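Local coordinates for protein pseudouridine synthase (Pyrococcus abyssi, PDB 2AUS) that probably isomerises uridine to pseudouridine in RNA, as a Cbf5 enzyme of the TruB family that also carries a PUA domain, at residues I253-D257 with S258-A262. Sequence-based numbering, arbitrary orientation.
Sequences IWIKD and SAVAA
The first turn of helix 257-264 in the PUA domain follows strand 252-255 after a single linking residue, K256, and I255, the last strand residue, directs its side chain toward A259 and V260 on that turn. Its CG1 lies 3.7 Å from V260 CG2, the two branched side chains crossing at a slant. CD1 reaches on to the helix backbone, 3.6 Å from V260 N, and lies 3.9 Å from A259 CB. With chi1 at 65°, CG1 sits between the backbone N and the carbonyl carbon, which brings CD1 against the A259-V260 peptide. A small alanine lets that arm come close to the helix backbone, while V260 offers a branch for it to pack on; I289 and L269 also touch I255, joining this apolar patch to the sheet of the PUA fold.

K256 occupies the N-cap position, where strand gives way to helix. Lysine lacks a side-chain acceptor for capping and serves through its carbonyl O, which accepts the first helical bond, from V260 N at 3.0 Å, with the donor in the carbonyl plane; a second, weak bond comes from A259 N. Its extended side chain leads away, NZ making a weak hydrogen bond to P272 O. V260 CG2 also packs against K256 O. One residue on, D257 O takes A261 N at 3.3 Å, the donor tilted 19° from the carbonyl plane. The carboxylate of D257 suits the first turn, where its negative charge would favourably meet the helix dipole. OD2 is hydrogen-bonded to T27 OG1 and OD1 to N28 N, tying a segment far earlier in the chain to this helix start.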
loop_
_atom_site.group_PDB
_atom_site.type_symbol
_atom_site.label_atom_id
_atom_site.label_comp_id
_atom_site.label_asym_id
_atom_site.label_seq_id
_atom_site.Cartn_x
_atom_site.Cartn_y
_atom_site.Cartn_z
ATOM N N ILE A 253 -4.293 -37.989 -22.013
ATOM C CA ILE A 253 -4.629 -38.810 -23.172
ATOM C C ILE A 253 -3.923 -38.144 -24.348
ATOM O O ILE A 253 -4.170 -36.978 -24.650
ATOM C CB ILE A 253 -6.151 -38.837 -23.442
ATOM C CG1 ILE A 253 -6.875 -39.449 -22.238
ATOM C CG2 ILE A 253 -6.449 -39.662 -24.719
ATOM C CD1 ILE A 253 -8.391 -39.410 -22.342
ATOM N N TRP A 254 -3.025 -38.881 -24.988
ATOM C CA TRP A 254 -2.260 -38.376 -26.118
ATOM C C TRP A 254 -2.945 -38.772 -27.425
ATOM O O TRP A 254 -3.267 -39.937 -27.647
ATOM C CB TRP A 254 -0.837 -38.934 -26.047
ATOM C CG TRP A 254 -0.012 -38.323 -24.947
ATOM C CD1 TRP A 254 0.823 -37.245 -25.056
ATOM C CD2 TRP A 254 0.104 -38.786 -23.588
ATOM N NE1 TRP A 254 1.454 -37.016 -23.859
ATOM C CE2 TRP A 254 1.028 -37.941 -22.938
ATOM C CE3 TRP A 254 -0.494 -39.831 -22.857
ATOM C CZ2 TRP A 254 1.395 -38.113 -21.586
ATOM C CZ3 TRP A 254 -0.134 -40.008 -21.512
ATOM C CH2 TRP A 254 0.801 -39.144 -20.889
ATOM N N ILE A 255 -3.161 -37.803 -28.303
ATOM C CA ILE A 255 -3.864 -38.099 -29.540
ATOM C C ILE A 255 -3.114 -37.850 -30.830
ATOM O O ILE A 255 -2.122 -37.117 -30.865
ATOM C CB ILE A 255 -5.193 -37.327 -29.581
ATOM C CG1 ILE A 255 -4.921 -35.818 -29.642
ATOM C CG2 ILE A 255 -6.007 -37.666 -28.332
ATOM C CD1 ILE A 255 -6.157 -34.973 -29.819
ATOM N N LYS A 256 -3.597 -38.488 -31.893
ATOM C CA LYS A 256 -3.004 -38.365 -33.220
ATOM C C LYS A 256 -3.156 -36.942 -33.720
ATOM O O LYS A 256 -4.054 -36.224 -33.283
ATOM C CB LYS A 256 -3.708 -39.308 -34.203
ATOM C CG LYS A 256 -3.780 -40.740 -33.750
ATOM C CD LYS A 256 -4.518 -41.615 -34.759
ATOM C CE LYS A 256 -4.668 -43.034 -34.222
ATOM N NZ LYS A 256 -5.278 -43.965 -35.218
ATOM N N ASP A 257 -2.280 -36.538 -34.637
ATOM C CA ASP A 257 -2.339 -35.192 -35.213
ATOM C C ASP A 257 -3.723 -34.887 -35.810
ATOM O O ASP A 257 -4.254 -33.791 -35.628
ATOM C CB ASP A 257 -1.282 -35.031 -36.310
ATOM C CG ASP A 257 0.142 -34.983 -35.764
ATOM O OD1 ASP A 257 1.084 -34.816 -36.577
ATOM O OD2 ASP A 257 0.333 -35.107 -34.534
ATOM N N SER A 258 -4.303 -35.851 -36.518
ATOM C CA SER A 258 -5.619 -35.648 -37.135
ATOM C C SER A 258 -6.709 -35.418 -36.102
ATOM O O SER A 258 -7.637 -34.642 -36.336
ATOM C CB SER A 258 -5.999 -36.847 -38.008
ATOM O OG SER A 258 -6.088 -38.031 -37.236
ATOM N N ALA A 259 -6.603 -36.094 -34.961
ATOM C CA ALA A 259 -7.592 -35.935 -33.904
ATOM C C ALA A 259 -7.410 -34.567 -33.257
ATOM O O ALA A 259 -8.357 -33.981 -32.746
ATOM C CB ALA A 259 -7.444 -37.036 -32.870
ATOM N N VAL A 260 -6.189 -34.046 -33.290
ATOM C CA VAL A 260 -5.940 -32.731 -32.714
ATOM C C VAL A 260 -6.748 -31.686 -33.483
ATOM O O VAL A 260 -7.369 -30.807 -32.890
ATOM C CB VAL A 260 -4.453 -32.337 -32.783
ATOM C CG1 VAL A 260 -4.281 -30.923 -32.246
ATOM C CG2 VAL A 260 -3.606 -33.310 -31.970
ATOM N N ALA A 261 -6.736 -31.790 -34.807
ATOM C CA ALA A 261 -7.460 -30.850 -35.652
ATOM C C ALA A 261 -8.954 -30.895 -35.342
ATOM O O ALA A 261 -9.601 -29.854 -35.181
ATOM C CB ALA A 261 -7.221 -31.176 -37.131
ATOM N N ALA A 262 -9.496 -32.104 -35.251
ATOM C CA ALA A 262 -10.913 -32.279 -34.965
ATOM C C ALA A 262 -11.282 -31.689 -33.604
ATOM O O ALA A 262 -12.292 -30.988 -33.478
ATOM C CB ALA A 262 -11.273 -33.765 -35.015
#